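Local coordinates for protein aminotransferase AspB (Helicobacter pylori 26695, PDB 3EZS) that probably acts as a pyridoxal 5'-phosphate-dependent aminotransferase of class I and II, moving amino groups between amino acids and keto acids, at residues L184-E198 / K221-S233. Sequence-based numbering, arbitrary orientation.
Sequences LKHDFILINDECYSE and KNVLVIHSLSKRS. With EDO (1,2-ethanediol), chain F; PO4 (phosphate ion), chain C.
Leu190 N donates to Asn222 O (2.8 Å), the first of five backbone hydrogen bonds that run from Asn222 to Glu194 along the parallel strands 189-193 and 223-228. Leu224 N to Leu190 O, Asn192 N to Leu224 O, Ile226 N to Asn192 O and Glu194 N to Ile226 O follow in turn. Helix 208-214 links the strands in a beta-alpha-beta unit.

At the start, the Asn222 amide lies nearly coplanar with the Asp187 carboxylate and gives ND2 to the anti lone pair of OD1 (3.0 Å, 174°); a bent, weak bond reaches Phe188 O. At the C-terminal end of the pairing, Glu194 lays CB over one face of the His227 ring; CG anti to the carbonyl carbon (chi1 -64°) and an extended chain carry its carboxylate across, almost perpendicular to that ring. OE1 takes a weak, bent bond from His227 NE2 (2.7 Å, 129°) and a hydrogen bond with Ser207 OG, while OE2 receives Asn192 ND2 (2.9 Å) and Leu208 N, accounting for both buried oxygens. Water 1 bridges Glu194 O and Ser228 N; water 2 joins Cys195 O to Ser228 O and Lys231 N. Cys195 N closes an Asx turn on Asp193 OD1. Glu198 OE2 lies in the Arg232 guanidinium plane, 3.0 Å from NE; Arg75 and Asp279 extend this salt bridge.

Lys231 CE lies 3.2 Å from Tyr196 OH, which bonds Tyr311; NZ bonds Tyr55 of the second subunit. Ser230 OG, Arg239, Ser91 N and Arg92 N hold a phosphate, probably a crystallisation ion; Ser228 OG approaches it doubtfully close. No cofactor is bound, but the phosphate probably marks its phosphate site, Asp193, bonded to Tyr121, its ring end, and Lys231 the Schiff-base lysine, as in relatives.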
# COMPACT_ATOMS: atom_id res chain seq x y z
N LEU A 184 7.18 28.25 9.38
CA LEU A 184 8.49 28.41 10.02
C LEU A 184 8.39 29.20 11.31
O LEU A 184 9.08 28.90 12.26
CB LEU A 184 9.51 29.05 9.06
CG LEU A 184 9.84 28.25 7.81
CD1 LEU A 184 10.82 29.03 6.91
CD2 LEU A 184 10.39 26.86 8.19
N LYS A 185 7.51 30.21 11.33
CA LYS A 185 7.31 31.04 12.52
C LYS A 185 6.70 30.26 13.67
O LYS A 185 7.16 30.36 14.81
CB LYS A 185 6.39 32.23 12.19
CG LYS A 185 6.12 33.16 13.37
CD LYS A 185 5.13 34.24 12.99
CE LYS A 185 4.93 35.24 14.12
NZ LYS A 185 3.84 36.22 13.79
N HIS A 186 5.64 29.51 13.38
CA HIS A 186 4.94 28.76 14.42
C HIS A 186 5.44 27.32 14.58
O HIS A 186 5.01 26.62 15.49
CB HIS A 186 3.45 28.78 14.15
CG HIS A 186 2.85 30.15 14.19
ND1 HIS A 186 2.50 30.78 15.36
CD2 HIS A 186 2.52 31.01 13.19
CE1 HIS A 186 2.00 31.97 15.09
NE2 HIS A 186 1.99 32.13 13.78
N ASP A 187 6.35 26.91 13.71
CA ASP A 187 6.90 25.55 13.72
C ASP A 187 5.82 24.45 13.59
O ASP A 187 5.66 23.61 14.49
CB ASP A 187 7.80 25.32 14.95
CG ASP A 187 8.71 24.08 14.80
OD1 ASP A 187 8.92 23.62 13.66
OD2 ASP A 187 9.23 23.59 15.82
N PHE A 188 5.06 24.49 12.50
CA PHE A 188 4.14 23.40 12.15
C PHE A 188 4.53 22.85 10.77
O PHE A 188 5.26 23.50 10.02
CB PHE A 188 2.65 23.77 12.23
CG PHE A 188 2.24 24.90 11.35
CD1 PHE A 188 1.98 24.70 10.00
CD2 PHE A 188 2.05 26.17 11.89
CE1 PHE A 188 1.58 25.75 9.19
CE2 PHE A 188 1.64 27.25 11.08
CZ PHE A 188 1.40 27.03 9.73
N ILE A 189 4.07 21.63 10.48
CA ILE A 189 4.34 20.97 9.22
C ILE A 189 3.28 21.40 8.21
O ILE A 189 2.09 21.40 8.51
CB ILE A 189 4.35 19.43 9.37
CG1 ILE A 189 5.39 18.99 10.41
CG2 ILE A 189 4.58 18.74 7.99
CD1 ILE A 189 6.77 19.57 10.20
N LEU A 190 3.73 21.76 7.01
CA LEU A 190 2.87 22.26 5.94
C LEU A 190 2.99 21.40 4.69
O LEU A 190 4.08 21.25 4.16
CB LEU A 190 3.27 23.69 5.59
CG LEU A 190 2.48 24.41 4.49
CD1 LEU A 190 1.01 24.66 4.89
CD2 LEU A 190 3.18 25.72 4.13
N ILE A 191 1.87 20.89 4.20
CA ILE A 191 1.84 20.05 2.99
C ILE A 191 0.89 20.63 1.95
O ILE A 191 -0.16 21.14 2.31
CB ILE A 191 1.28 18.63 3.32
CG1 ILE A 191 2.20 17.86 4.27
CG2 ILE A 191 1.04 17.81 2.05
CD1 ILE A 191 1.53 16.57 4.79
N ASN A 192 1.25 20.54 0.68
CA ASN A 192 0.30 20.85 -0.37
C ASN A 192 0.07 19.59 -1.21
O ASN A 192 1.01 18.95 -1.69
CB ASN A 192 0.77 22.01 -1.25
CG ASN A 192 -0.32 22.48 -2.24
OD1 ASN A 192 -1.51 22.35 -1.98
ND2 ASN A 192 0.11 23.06 -3.36
N ASP A 193 -1.20 19.20 -1.32
CA ASP A 193 -1.63 18.12 -2.19
C ASP A 193 -1.63 18.77 -3.57
O ASP A 193 -2.55 19.53 -3.92
CB ASP A 193 -3.03 17.68 -1.78
CG ASP A 193 -3.66 16.69 -2.73
OD1 ASP A 193 -3.13 16.45 -3.83
OD2 ASP A 193 -4.74 16.17 -2.37
N GLU A 194 -0.58 18.51 -4.35
CA GLU A 194 -0.40 19.12 -5.67
C GLU A 194 -0.78 18.21 -6.83
O GLU A 194 -0.21 18.30 -7.93
CB GLU A 194 1.05 19.61 -5.81
CG GLU A 194 1.36 20.69 -4.84
CD GLU A 194 2.68 21.40 -5.03
OE1 GLU A 194 3.62 20.91 -5.70
OE2 GLU A 194 2.76 22.50 -4.46
N CYS A 195 -1.78 17.36 -6.61
CA CYS A 195 -2.20 16.42 -7.65
C CYS A 195 -2.89 17.04 -8.88
O CYS A 195 -3.00 16.37 -9.92
CB CYS A 195 -3.00 15.27 -7.03
SG CYS A 195 -1.95 14.33 -5.90
N TYR A 196 -3.29 18.31 -8.81
CA TYR A 196 -3.87 19.00 -9.97
C TYR A 196 -2.91 20.00 -10.61
O TYR A 196 -3.31 20.79 -11.46
CB TYR A 196 -5.20 19.69 -9.58
CG TYR A 196 -6.25 18.67 -9.22
CD1 TYR A 196 -7.01 18.05 -10.20
CD2 TYR A 196 -6.45 18.27 -7.91
CE1 TYR A 196 -7.95 17.09 -9.89
CE2 TYR A 196 -7.38 17.31 -7.58
CZ TYR A 196 -8.13 16.71 -8.58
OH TYR A 196 -9.07 15.76 -8.27
N SER A 197 -1.63 19.93 -10.27
CA SER A 197 -0.68 20.92 -10.78
C SER A 197 -0.45 20.85 -12.29
O SER A 197 0.03 21.81 -12.87
CB SER A 197 0.64 20.85 -9.99
OG SER A 197 1.20 19.55 -10.08
N GLU A 198 -0.81 19.73 -12.92
CA GLU A 198 -0.67 19.59 -14.37
C GLU A 198 -2.00 19.76 -15.10
O GLU A 198 -2.05 19.59 -16.32
CB GLU A 198 -0.06 18.22 -14.71
CG GLU A 198 1.42 18.08 -14.40
CD GLU A 198 2.28 18.71 -15.48
OE1 GLU A 198 2.28 19.95 -15.58
OE2 GLU A 198 2.93 17.96 -16.24
N LYS A 221 12.51 23.08 4.86
CA LYS A 221 12.21 22.78 6.26
C LYS A 221 10.71 22.92 6.54
O LYS A 221 10.11 23.94 6.15
CB LYS A 221 12.98 23.72 7.18
CG LYS A 221 12.70 23.52 8.68
CD LYS A 221 13.62 24.37 9.54
CE LYS A 221 13.42 24.14 11.05
NZ LYS A 221 12.13 24.69 11.58
N ASN A 222 10.14 21.90 7.19
CA ASN A 222 8.73 21.82 7.55
C ASN A 222 7.74 21.73 6.37
O ASN A 222 6.52 21.73 6.59
CB ASN A 222 8.31 23.00 8.45
CG ASN A 222 8.85 22.90 9.86
OD1 ASN A 222 9.79 22.17 10.13
ND2 ASN A 222 8.22 23.63 10.77
N VAL A 223 8.24 21.62 5.14
CA VAL A 223 7.37 21.69 3.96
C VAL A 223 7.54 20.51 3.00
O VAL A 223 8.66 20.05 2.72
CB VAL A 223 7.62 23.03 3.21
CG1 VAL A 223 6.76 23.14 1.94
CG2 VAL A 223 7.36 24.23 4.16
N LEU A 224 6.39 20.03 2.50
CA LEU A 224 6.30 18.88 1.62
C LEU A 224 5.15 19.06 0.60
O LEU A 224 4.17 19.73 0.88
CB LEU A 224 6.04 17.61 2.44
CG LEU A 224 7.11 17.21 3.47
CD1 LEU A 224 6.49 16.64 4.68
CD2 LEU A 224 8.19 16.31 2.89
N VAL A 225 5.33 18.48 -0.57
CA VAL A 225 4.34 18.53 -1.65
C VAL A 225 4.13 17.09 -2.08
O VAL A 225 5.07 16.30 -2.08
CB VAL A 225 4.80 19.43 -2.85
CG1 VAL A 225 4.94 20.92 -2.44
CG2 VAL A 225 6.10 18.91 -3.46
N ILE A 226 2.91 16.76 -2.45
CA ILE A 226 2.53 15.40 -2.84
C ILE A 226 2.02 15.42 -4.29
O ILE A 226 1.15 16.21 -4.63
CB ILE A 226 1.46 14.85 -1.86
CG1 ILE A 226 2.09 14.65 -0.48
CG2 ILE A 226 0.85 13.52 -2.38
CD1 ILE A 226 1.15 14.12 0.60
N HIS A 227 2.59 14.57 -5.13
CA HIS A 227 2.23 14.52 -6.56
C HIS A 227 1.76 13.13 -6.95
O HIS A 227 2.03 12.16 -6.24
CB HIS A 227 3.42 14.97 -7.42
CG HIS A 227 3.69 16.45 -7.35
ND1 HIS A 227 3.37 17.31 -8.38
CD2 HIS A 227 4.22 17.21 -6.36
CE1 HIS A 227 3.72 18.54 -8.04
NE2 HIS A 227 4.24 18.51 -6.82
N SER A 228 1.03 13.07 -8.06
CA SER A 228 0.51 11.82 -8.62
C SER A 228 0.54 11.88 -10.13
O SER A 228 0.38 12.93 -10.70
CB SER A 228 -0.93 11.62 -8.19
OG SER A 228 -1.50 10.49 -8.84
N LEU A 229 0.67 10.72 -10.77
CA LEU A 229 0.68 10.60 -12.23
C LEU A 229 -0.72 10.32 -12.83
O LEU A 229 -0.92 10.42 -14.04
CB LEU A 229 1.56 9.41 -12.56
CG LEU A 229 2.13 9.25 -13.96
CD1 LEU A 229 2.96 10.49 -14.33
CD2 LEU A 229 2.98 7.98 -14.00
N SER A 230 -1.66 9.95 -11.98
CA SER A 230 -2.97 9.48 -12.40
C SER A 230 -3.72 10.36 -13.39
O SER A 230 -4.23 9.85 -14.38
CB SER A 230 -3.85 9.23 -11.18
OG SER A 230 -3.21 8.32 -10.31
N LYS A 231 -3.80 11.65 -13.10
CA LYS A 231 -4.56 12.59 -13.95
C LYS A 231 -3.73 13.10 -15.11
O LYS A 231 -4.20 13.16 -16.25
CB LYS A 231 -5.13 13.74 -13.11
CG LYS A 231 -6.29 13.24 -12.24
CD LYS A 231 -6.45 14.09 -11.01
CE LYS A 231 -7.61 13.57 -10.14
NZ LYS A 231 -7.59 12.11 -9.90
N ARG A 232 -2.48 13.41 -14.80
CA ARG A 232 -1.52 13.88 -15.78
C ARG A 232 -1.40 12.98 -17.00
O ARG A 232 -1.33 13.48 -18.13
CB ARG A 232 -0.14 13.96 -15.10
CG ARG A 232 0.98 14.38 -15.99
CD ARG A 232 2.32 14.40 -15.25
NE ARG A 232 3.34 14.98 -16.12
CZ ARG A 232 4.16 14.31 -16.93
NH1 ARG A 232 4.17 12.98 -17.00
NH2 ARG A 232 5.01 14.99 -17.67
N SER A 233 -1.34 11.66 -16.78
CA SER A 233 -1.08 10.72 -17.88
C SER A 233 -2.18 9.73 -18.18
O SER A 233 -1.96 8.79 -18.92
CB SER A 233 0.21 9.96 -17.55
OG SER A 233 1.27 10.84 -17.19
C1 EDO F . -8.36 14.91 -5.14
O1 EDO F . -7.55 13.99 -5.90
C2 EDO F . -7.50 15.56 -4.05
O2 EDO F . -6.88 16.79 -4.41
P PO4 C . -4.05 8.97 -6.75
O1 PO4 C . -2.65 9.48 -6.95
O2 PO4 C . -4.10 8.00 -5.62
O3 PO4 C . -4.50 8.26 -7.98
O4 PO4 C . -4.92 10.13 -6.39
O HOH W 1 0.83 15.79 -9.48
O HOH W 2 -2.21 13.54 -11.30
O HOH W 3 4.68 18.36 -18.10